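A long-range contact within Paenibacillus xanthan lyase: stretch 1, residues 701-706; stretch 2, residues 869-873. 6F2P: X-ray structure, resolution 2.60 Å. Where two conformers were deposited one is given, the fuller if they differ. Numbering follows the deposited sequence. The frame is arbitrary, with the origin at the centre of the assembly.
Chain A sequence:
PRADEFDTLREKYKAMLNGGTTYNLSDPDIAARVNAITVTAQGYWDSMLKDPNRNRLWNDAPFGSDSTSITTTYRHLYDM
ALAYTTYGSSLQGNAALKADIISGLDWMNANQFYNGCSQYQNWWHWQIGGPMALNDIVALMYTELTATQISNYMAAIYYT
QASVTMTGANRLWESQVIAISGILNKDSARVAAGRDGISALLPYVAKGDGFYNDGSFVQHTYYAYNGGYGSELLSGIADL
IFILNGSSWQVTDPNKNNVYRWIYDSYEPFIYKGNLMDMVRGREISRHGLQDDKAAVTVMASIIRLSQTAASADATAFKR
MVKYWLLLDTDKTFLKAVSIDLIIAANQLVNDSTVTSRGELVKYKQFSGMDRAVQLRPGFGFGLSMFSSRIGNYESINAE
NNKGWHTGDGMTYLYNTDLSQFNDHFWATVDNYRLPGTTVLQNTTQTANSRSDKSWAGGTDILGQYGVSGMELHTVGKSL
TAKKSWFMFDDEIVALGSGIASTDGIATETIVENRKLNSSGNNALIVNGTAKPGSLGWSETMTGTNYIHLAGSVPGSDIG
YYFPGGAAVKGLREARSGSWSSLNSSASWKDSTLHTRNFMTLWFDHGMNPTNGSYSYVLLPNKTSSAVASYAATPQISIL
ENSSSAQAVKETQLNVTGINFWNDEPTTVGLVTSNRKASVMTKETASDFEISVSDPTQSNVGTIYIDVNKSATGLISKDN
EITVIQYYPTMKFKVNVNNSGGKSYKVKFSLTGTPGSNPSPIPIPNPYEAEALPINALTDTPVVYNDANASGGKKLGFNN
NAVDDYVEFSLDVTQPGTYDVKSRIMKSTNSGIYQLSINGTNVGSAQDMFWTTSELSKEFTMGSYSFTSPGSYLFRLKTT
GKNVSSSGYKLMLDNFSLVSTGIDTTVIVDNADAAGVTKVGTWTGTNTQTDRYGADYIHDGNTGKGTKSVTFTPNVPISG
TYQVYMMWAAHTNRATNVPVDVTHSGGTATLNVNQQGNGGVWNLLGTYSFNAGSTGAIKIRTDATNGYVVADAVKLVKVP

Stretch 1 701-706: VGTIYI
Stretch 2 (869-873) SPGSY

Two strands run roughly antiparallel here, yet a short hydrogen bond between the stretches joins two side-chain hydroxyls, and a water takes up a backbone amide beside it. Thr 703 OG1 lies 2.6 Å from Ser 872 OG, and either hydroxyl could be the donor. Water 1 accepts from Ser 872 N at 2.9 Å, lies 2.9 Å from Thr 703 OG1 and donates a weak bond to Thr 703 O at 3.2 Å, so it bridges the two backbones.

The axes of strands 703-706 and 871-873 approach to 6.5 Å, with 148° between their N-to-C directions. The register is set by CA-CA distances of 5.9 Å for Gly 702 to Ser 872 and 6.5 Å for Tyr 705 to Gly 871. Thr 703 (phi/psi -121/167) points its CA-to-CB bond sideways with chi1 p (53°); Ser 872 (-81/143) points toward stretch 1 with chi1 m (-63°). Ser 872 OG also comes within 3.7 Å of Gly 702 CA. An ideal CB on Gly 702 (-113/-127) would stand 2.7 Å from Ser 872 OG, a clash, so the absent side chain makes room for the serine.

Tyr 705 (-89/133) points toward stretch 2, with chi1 m (-81°) and chi2 57°. One ring face covers Pro 870 O, 3.9 Å from Tyr 705 CD2, and Gly 871 CA, 3.4 Å from Tyr 705 CE1. Tyr 705 CE2 adds an apolar contact with Pro 870 CB at 4.1 Å; the proline (-79/141) has a C-gamma endo pucker. Gly 871 adopts 157/-164, where a CB would jam against the preceding carbonyl oxygen; the backbone itself therefore calls for glycine. The contact buries 211 Å² in total, with Tyr 705 and Ser 872 contributing most, 59 and 50 Å². Ile 704 (-127/119; chi1 m, chi2 t) points away and takes no part.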

# COMPACT_ATOMS: atom_id res chain seq x y z
N VAL A 701 -1.44 10.51 -10.00
CA VAL A 701 -2.53 10.20 -10.92
C VAL A 701 -2.05 10.16 -12.37
O VAL A 701 -2.84 9.99 -13.29
CB VAL A 701 -3.67 11.22 -10.84
CG1 VAL A 701 -4.22 11.29 -9.43
CG2 VAL A 701 -3.19 12.57 -11.30
N GLY A 702 -0.75 10.34 -12.55
CA GLY A 702 -0.16 10.35 -13.88
C GLY A 702 0.74 9.16 -14.11
O GLY A 702 0.33 8.01 -13.90
N THR A 703 1.97 9.42 -14.52
CA THR A 703 2.89 8.36 -14.89
C THR A 703 4.17 8.35 -14.06
O THR A 703 4.48 9.31 -13.34
CB THR A 703 3.31 8.46 -16.38
OG1 THR A 703 3.80 9.78 -16.66
CG2 THR A 703 2.13 8.20 -17.31
N ILE A 704 4.90 7.25 -14.17
CA ILE A 704 6.27 7.20 -13.70
C ILE A 704 7.14 6.70 -14.83
O ILE A 704 6.95 5.59 -15.33
CB ILE A 704 6.44 6.24 -12.52
CG1 ILE A 704 5.66 6.73 -11.30
CG2 ILE A 704 7.92 6.07 -12.20
CD1 ILE A 704 5.61 5.71 -10.15
N TYR A 705 8.10 7.52 -15.25
CA TYR A 705 9.06 7.11 -16.26
C TYR A 705 10.27 6.45 -15.60
O TYR A 705 10.81 6.96 -14.62
CB TYR A 705 9.52 8.31 -17.08
CG TYR A 705 8.57 8.73 -18.18
CD1 TYR A 705 7.25 9.05 -17.91
CD2 TYR A 705 9.01 8.84 -19.50
CE1 TYR A 705 6.39 9.44 -18.92
CE2 TYR A 705 8.16 9.23 -20.51
CZ TYR A 705 6.85 9.53 -20.22
OH TYR A 705 6.00 9.92 -21.22
N ILE A 706 10.67 5.31 -16.14
CA ILE A 706 11.82 4.59 -15.64
C ILE A 706 12.82 4.31 -16.77
O ILE A 706 12.44 3.85 -17.86
CB ILE A 706 11.38 3.25 -15.01
CG1 ILE A 706 10.43 3.48 -13.82
CG2 ILE A 706 12.59 2.40 -14.62
CD1 ILE A 706 11.10 3.95 -12.55
N SER A 869 11.86 17.68 -19.94
CA SER A 869 11.92 16.23 -19.89
C SER A 869 10.53 15.65 -20.19
O SER A 869 9.51 16.29 -19.92
CB SER A 869 12.40 15.77 -18.51
OG SER A 869 11.59 16.32 -17.49
N PRO A 870 10.49 14.44 -20.75
CA PRO A 870 9.20 13.82 -21.05
C PRO A 870 8.63 13.22 -19.77
O PRO A 870 9.38 12.67 -18.96
CB PRO A 870 9.58 12.71 -22.03
CG PRO A 870 10.96 12.33 -21.64
CD PRO A 870 11.62 13.57 -21.13
N GLY A 871 7.32 13.36 -19.59
CA GLY A 871 6.67 12.81 -18.42
C GLY A 871 5.38 13.54 -18.15
O GLY A 871 4.86 14.24 -19.02
N SER A 872 4.85 13.37 -16.95
CA SER A 872 3.59 14.00 -16.58
C SER A 872 3.78 15.46 -16.18
O SER A 872 4.80 15.82 -15.58
CB SER A 872 2.92 13.21 -15.45
OG SER A 872 2.60 11.90 -15.88
N TYR A 873 2.81 16.29 -16.55
CA TYR A 873 2.81 17.70 -16.16
C TYR A 873 1.42 18.08 -15.67
O TYR A 873 0.42 17.59 -16.18
CB TYR A 873 3.23 18.59 -17.33
CG TYR A 873 4.71 18.49 -17.67
CD1 TYR A 873 5.19 17.44 -18.44
CD2 TYR A 873 5.61 19.44 -17.22
CE1 TYR A 873 6.53 17.34 -18.74
CE2 TYR A 873 6.95 19.35 -17.52
CZ TYR A 873 7.41 18.30 -18.28
OH TYR A 873 8.75 18.21 -18.59
O HOH W 1 5.99 11.18 -15.41